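Local coordinates for protein citrate synthase (Metallosphaera sedula, PDB 6ABX) that probably catalyses the condensation of oxaloacetate with acetyl-CoA and water to give citrate and free CoA, a step of the tricarboxylic acid cycle, at residues A[15-20]-A[337-342]; A[249-254]-A[306-311]. All blocks are in the same frame, centred on the assembly; numbering follows the deposited sequence.

Contact 1: residues A[15-20]-A[337-342]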
loop_
_atom_site.group_PDB
_atom_site.type_symbol
_atom_site.label_atom_id
_atom_site.label_comp_id
_atom_site.label_asym_id
_atom_site.label_seq_id
_atom_site.Cartn_x
_atom_site.Cartn_y
_atom_site.Cartn_z
ATOM N N THR A 15 -1.054 -16.239 -13.925
ATOM C CA THR A 15 0.285 -15.709 -14.103
ATOM C C THR A 15 1.086 -16.625 -15.003
ATOM O O THR A 15 0.988 -17.845 -14.863
ATOM C CB THR A 15 1.008 -15.433 -12.776
ATOM O OG1 THR A 15 2.142 -14.615 -13.028
ATOM C CG2 THR A 15 1.464 -16.653 -12.017
ATOM N N SER A 16 2.053 -16.022 -15.696
ATOM C CA SER A 16 3.090 -16.784 -16.397
ATOM C C SER A 16 4.484 -16.372 -15.876
ATOM O O SER A 16 5.484 -16.805 -16.411
ATOM C CB SER A 16 2.975 -16.565 -17.863
ATOM O OG SER A 16 3.315 -15.241 -18.185
ATOM N N ILE A 17 4.503 -15.574 -14.802
ATOM C CA ILE A 17 5.783 -15.038 -14.270
ATOM C C ILE A 17 6.565 -16.088 -13.476
ATOM O O ILE A 17 7.774 -16.317 -13.768
ATOM C CB ILE A 17 5.522 -13.736 -13.472
ATOM C CG1 ILE A 17 4.898 -12.666 -14.370
ATOM C CG2 ILE A 17 6.825 -13.254 -12.857
ATOM C CD1 ILE A 17 4.386 -11.480 -13.617
ATOM N N THR A 18 5.965 -16.612 -12.409
ATOM C CA THR A 18 6.623 -17.442 -11.438
ATOM C C THR A 18 5.738 -18.656 -11.137
ATOM O O THR A 18 4.514 -18.519 -10.996
ATOM C CB THR A 18 6.924 -16.669 -10.158
ATOM O OG1 THR A 18 7.785 -15.596 -10.553
ATOM C CG2 THR A 18 7.519 -17.560 -9.091
ATOM N N TYR A 19 6.362 -19.827 -11.146
ATOM C CA TYR A 19 5.715 -21.049 -10.655
ATOM C C TYR A 19 6.496 -21.585 -9.468
ATOM O O TYR A 19 7.706 -21.821 -9.593
ATOM C CB TYR A 19 5.679 -22.132 -11.734
ATOM C CG TYR A 19 5.132 -23.431 -11.242
ATOM C CD1 TYR A 19 3.822 -23.502 -10.806
ATOM C CD2 TYR A 19 5.930 -24.554 -11.136
ATOM C CE1 TYR A 19 3.313 -24.665 -10.274
ATOM C CE2 TYR A 19 5.426 -25.738 -10.613
ATOM C CZ TYR A 19 4.100 -25.793 -10.228
ATOM O OH TYR A 19 3.581 -26.919 -9.669
ATOM N N ILE A 20 5.782 -21.880 -8.368
ATOM C CA ILE A 20 6.321 -22.533 -7.200
ATOM C C ILE A 20 5.814 -23.967 -7.153
ATOM O O ILE A 20 4.585 -24.151 -7.197
ATOM C CB ILE A 20 5.900 -21.790 -5.917
ATOM C CG1 ILE A 20 6.354 -20.328 -5.932
ATOM C CG2 ILE A 20 6.393 -22.547 -4.698
ATOM C CD1 ILE A 20 5.627 -19.443 -4.956
ATOM N N THR A 337 6.343 -5.240 -9.726
ATOM C CA THR A 337 6.019 -4.454 -10.910
ATOM C C THR A 337 5.691 -5.331 -12.132
ATOM O O THR A 337 4.750 -4.967 -12.906
ATOM C CB THR A 337 7.102 -3.418 -11.213
ATOM O OG1 THR A 337 8.385 -4.036 -11.388
ATOM C CG2 THR A 337 7.210 -2.360 -10.134
ATOM N N ALA A 338 6.353 -6.478 -12.288
ATOM C CA ALA A 338 6.018 -7.422 -13.336
ATOM C C ALA A 338 4.607 -7.944 -13.116
ATOM O O ALA A 338 3.832 -8.070 -14.072
ATOM C CB ALA A 338 7.004 -8.557 -13.425
ATOM N N HIS A 339 4.258 -8.231 -11.865
ATOM C CA HIS A 339 2.914 -8.744 -11.568
ATOM C C HIS A 339 1.839 -7.715 -11.885
ATOM O O HIS A 339 0.734 -8.139 -12.354
ATOM C CB HIS A 339 2.806 -9.238 -10.115
ATOM C CG HIS A 339 3.256 -10.646 -9.987
ATOM N ND1 HIS A 339 2.461 -11.734 -10.416
ATOM C CD2 HIS A 339 4.426 -11.164 -9.569
ATOM C CE1 HIS A 339 3.154 -12.850 -10.235
ATOM N NE2 HIS A 339 4.358 -12.525 -9.660
ATOM N N VAL A 340 2.080 -6.438 -11.552
ATOM C CA VAL A 340 1.133 -5.384 -11.815
ATOM C C VAL A 340 0.973 -5.265 -13.336
ATOM O O VAL A 340 -0.158 -5.231 -13.821
ATOM C CB VAL A 340 1.528 -4.076 -11.120
ATOM C CG1 VAL A 340 0.712 -2.874 -11.565
ATOM C CG2 VAL A 340 1.453 -4.226 -9.604
ATOM N N ASP A 341 2.092 -5.176 -14.058
ATOM C CA ASP A 341 2.066 -5.057 -15.564
ATOM C C ASP A 341 1.213 -6.173 -16.179
ATOM O O ASP A 341 0.383 -5.911 -17.064
ATOM C CB ASP A 341 3.483 -5.004 -16.113
ATOM C CG ASP A 341 3.603 -4.530 -17.554
ATOM O OD1 ASP A 341 2.877 -3.605 -17.951
ATOM O OD2 ASP A 341 4.467 -5.049 -18.238
ATOM N N GLU A 342 1.396 -7.399 -15.707
ATOM C CA GLU A 342 0.686 -8.548 -16.227
ATOM C C GLU A 342 -0.814 -8.408 -15.960
ATOM O O GLU A 342 -1.609 -8.621 -16.875
ATOM C CB GLU A 342 1.261 -9.817 -15.604
ATOM C CG GLU A 342 0.544 -11.062 -15.992
ATOM C CD GLU A 342 1.107 -12.297 -15.330
ATOM O OE1 GLU A 342 1.014 -12.397 -14.063
ATOM O OE2 GLU A 342 1.610 -13.180 -16.089
HETATM O O HOH W 1 3.263 -12.117 -18.142
#

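Contact 2: residues A[249-254]-A[306-311]. With GOL (glycerol), chain E.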
loop_
_atom_site.group_PDB
_atom_site.type_symbol
_atom_site.label_atom_id
_atom_site.label_comp_id
_atom_site.label_asym_id
_atom_site.label_seq_id
_atom_site.Cartn_x
_atom_site.Cartn_y
_atom_site.Cartn_z
ATOM N N MET A 249 14.070 -19.957 14.266
ATOM C CA MET A 249 13.832 -18.980 13.274
ATOM C C MET A 249 14.452 -19.499 11.968
ATOM O O MET A 249 15.444 -20.213 11.960
ATOM C CB MET A 249 14.444 -17.627 13.661
ATOM C CG MET A 249 13.798 -17.006 14.900
ATOM S SD MET A 249 12.015 -16.834 14.677
ATOM C CE MET A 249 11.579 -15.840 16.108
ATOM N N GLY A 250 13.825 -19.100 10.874
ATOM C CA GLY A 250 14.245 -19.493 9.539
ATOM C C GLY A 250 13.699 -20.824 9.075
ATOM O O GLY A 250 14.134 -21.320 8.023
ATOM N N PHE A 251 12.775 -21.420 9.838
ATOM C CA PHE A 251 12.198 -22.725 9.485
ATOM C C PHE A 251 10.714 -22.516 9.271
ATOM O O PHE A 251 10.154 -21.617 9.830
ATOM C CB PHE A 251 12.427 -23.779 10.574
ATOM C CG PHE A 251 13.695 -24.562 10.466
ATOM C CD1 PHE A 251 14.891 -24.049 10.940
ATOM C CD2 PHE A 251 13.675 -25.859 10.007
ATOM C CE1 PHE A 251 16.053 -24.784 10.809
ATOM C CE2 PHE A 251 14.828 -26.606 9.927
ATOM C CZ PHE A 251 16.023 -26.056 10.296
ATOM N N GLY A 252 10.114 -23.384 8.476
ATOM C CA GLY A 252 8.708 -23.342 8.245
ATOM C C GLY A 252 8.439 -22.623 6.943
ATOM O O GLY A 252 9.133 -21.669 6.572
ATOM N N HIS A 253 7.467 -23.142 6.202
ATOM C CA HIS A 253 6.887 -22.402 5.106
ATOM C C HIS A 253 5.415 -22.808 5.051
ATOM O O HIS A 253 5.025 -23.957 5.326
ATOM C CB HIS A 253 7.661 -22.604 3.777
ATOM C CG HIS A 253 7.596 -21.436 2.838
ATOM N ND1 HIS A 253 8.707 -20.967 2.155
ATOM C CD2 HIS A 253 6.582 -20.601 2.490
ATOM C CE1 HIS A 253 8.373 -19.920 1.420
ATOM N NE2 HIS A 253 7.076 -19.677 1.601
ATOM N N ARG A 254 4.605 -21.821 4.709
ATOM C CA ARG A 254 3.278 -22.059 4.303
ATOM C C ARG A 254 3.299 -22.802 2.951
ATOM O O ARG A 254 2.295 -23.395 2.627
ATOM C CB ARG A 254 2.529 -20.721 4.311
ATOM C CG ARG A 254 2.647 -19.949 5.627
ATOM C CD ARG A 254 1.584 -18.877 5.860
ATOM N NE ARG A 254 1.793 -18.175 7.124
ATOM C CZ ARG A 254 0.828 -17.718 7.923
ATOM N NH1 ARG A 254 -0.442 -17.837 7.573
ATOM N NH2 ARG A 254 1.137 -17.158 9.080
ATOM N N VAL A 306 14.100 -19.507 2.915
ATOM C CA VAL A 306 15.136 -18.604 2.371
ATOM C C VAL A 306 15.759 -17.734 3.478
ATOM O O VAL A 306 16.965 -17.468 3.447
ATOM C CB VAL A 306 14.505 -17.761 1.239
ATOM C CG1 VAL A 306 13.302 -16.945 1.698
ATOM C CG2 VAL A 306 15.541 -16.927 0.523
ATOM N N ASP A 307 14.947 -17.269 4.433
ATOM C CA ASP A 307 15.485 -16.387 5.446
ATOM C C ASP A 307 16.276 -17.110 6.543
ATOM O O ASP A 307 16.759 -16.424 7.444
ATOM C CB ASP A 307 14.452 -15.497 6.133
ATOM C CG ASP A 307 13.216 -16.183 6.675
ATOM O OD1 ASP A 307 13.232 -17.407 6.805
ATOM O OD2 ASP A 307 12.212 -15.441 6.935
ATOM N N PHE A 308 16.510 -18.431 6.445
ATOM C CA PHE A 308 17.474 -19.042 7.318
ATOM C C PHE A 308 18.883 -18.521 7.033
ATOM O O PHE A 308 19.680 -18.291 7.966
ATOM C CB PHE A 308 17.394 -20.555 7.165
ATOM C CG PHE A 308 18.196 -21.299 8.196
ATOM C CD1 PHE A 308 17.696 -21.451 9.476
ATOM C CD2 PHE A 308 19.461 -21.776 7.909
ATOM C CE1 PHE A 308 18.408 -22.174 10.426
ATOM C CE2 PHE A 308 20.195 -22.461 8.873
ATOM C CZ PHE A 308 19.672 -22.617 10.145
ATOM N N TYR A 309 19.221 -18.398 5.737
ATOM C CA TYR A 309 20.589 -18.045 5.298
ATOM C C TYR A 309 20.663 -16.590 4.790
ATOM O O TYR A 309 21.745 -16.045 4.785
ATOM C CB TYR A 309 21.057 -18.989 4.182
ATOM C CG TYR A 309 21.503 -20.333 4.709
ATOM C CD1 TYR A 309 22.599 -20.424 5.551
ATOM C CD2 TYR A 309 20.812 -21.486 4.415
ATOM C CE1 TYR A 309 23.020 -21.645 6.068
ATOM C CE2 TYR A 309 21.177 -22.704 4.994
ATOM C CZ TYR A 309 22.288 -22.780 5.805
ATOM O OH TYR A 309 22.636 -23.996 6.357
ATOM N N SER A 310 19.555 -15.983 4.336
ATOM C CA SER A 310 19.658 -14.689 3.600
ATOM C C SER A 310 20.254 -13.613 4.500
ATOM O O SER A 310 21.181 -12.889 4.081
ATOM C CB SER A 310 18.367 -14.265 3.027
ATOM O OG SER A 310 17.405 -14.034 4.050
ATOM N N GLY A 311 19.732 -13.475 5.729
ATOM C CA GLY A 311 20.255 -12.424 6.597
ATOM C C GLY A 311 21.753 -12.557 6.861
ATOM O O GLY A 311 22.500 -11.581 6.817
HETATM C C1 GOL E . 11.045 -17.450 10.396
HETATM O O1 GOL E . 12.098 -16.572 10.878
HETATM C C2 GOL E . 10.865 -17.196 8.899
HETATM O O2 GOL E . 10.887 -18.419 8.134
HETATM C C3 GOL E . 9.573 -16.420 8.599
HETATM O O3 GOL E . 9.391 -16.333 7.187
#

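Contact 1: residues A[15-20]-A[337-342]
Glu-342, near the end of helix 324-343, meets Thr-15 and Ser-16 with both oxygens of its carboxylate. Its CG stands anti to the backbone N (chi1 176°) and the chain runs on extended, which carries the charged end across to the turn. There Thr-15 OG1 donates to the syn lone pair of Glu-342 OE1 over 2.7 Å, while the backbone N of Ser-16 reaches Glu-342 OE2 at 2.9 Å, also on the syn side and slightly out of the carboxylate plane. A water donates to Glu-342 OE2 and is also hydrogen-bonded to Ser-16 OG. The Thr-15 hydroxyl has a second duty: it accepts from Ile-17 N at 3.1 Å, closing an ST turn, so one oxygen shapes the turn and ties it to the helix.

The apolar part belongs to Ile-17. Its CD1 sits over the centre of one face of the His-339 imidazole, 3.8 Å from the centroid and 10° off the ring normal, a CH-pi contact. The same methyl packs against Ala-338 CB at 3.9 Å and meets Glu-342 tip to tip, CD1 3.5 Å from OE1.

Outside the two segments, Lys-13 forms a salt bridge with Glu-342 OE1 and a hydrogen bond with His-339 ND1, while Asp-178 OD2 is hydrogen-bonded to both His-339 NE2 and Thr-18 OG1. Thr-15 also pairs in parallel fashion with a strand of the second subunit. With both ring nitrogens bonded, the imidazole is fixed in rotation beneath the methyl, and the carboxylate, gripped at each oxygen and neighboured by a lysine, is probably kept ionised.

Contact 2: residues A[249-254]-A[306-311]
Phe-251 and Phe-308 lie side by side and point the same way, yet their rings are turned almost perpendicular, with planes at 84° and centroids 5.4 Å apart. The edge of Phe-251 is directed at the face of Phe-308 in an offset edge-to-face pair, with the two CE1 atoms 3.5 Å apart. Phe-308 CG is anti to its backbone N (chi1 -170°), which sets CD1 beside the backbone of 249-254, Met-249 O meeting the ring at its edge. Gly-250 CA lies in the plane of this ring, at its edge, with no space for a CB beside Phe-308 CD1 and backbone angles that suit glycine.

Asp-307 directs its carboxylate to a glycerol, probably from the crystallisation liquor, rather than to the rings. Glycerol O2 donates to Asp-307 OD1 at 2.9 Å and O3 to Asp-307 OD2 at 3.0 Å, while Gly-250 N donates to glycerol O1 at 3.1 Å, so the polyol bridges the two segments. Asn-305 and Asn-218 also hold the carboxylate, at OD1 and OD2 respectively. An alanine in place of Asp-307 would probably leave these two amides and the glycerol hydroxyls without their acceptor.

Phe-251 contributes to acetyl-CoA binding and His-253 to oxaloacetate binding; with Asp-307, His-253 is a predicted active-site residue. Bringing this loop close to Asp-307 is consistent with the histidine and aspartate active site of the citrate synthase family.

Contacts 1 and 2 stand about 23 Å apart between centres and about 7 Å between nearest atoms, without touching. Segment 306-311 runs into helix 310-316, and the next helix, 324-343, carries 337-342. Contact 2 lies at the predicted active site, the side chain of Asp-307 being about 5 Å from a bound citrate anion. Contact 1 is further back: the side chain of His-339 is about 10 Å from citrate, and about 7 Å from the side chains of both Arg-332 and Asn-182, which bind oxaloacetate. Tyr-256 links the neighbourhoods, touching Ile-20 of 15-20 and meeting the ring of His-253 of 249-254 edge-to-face.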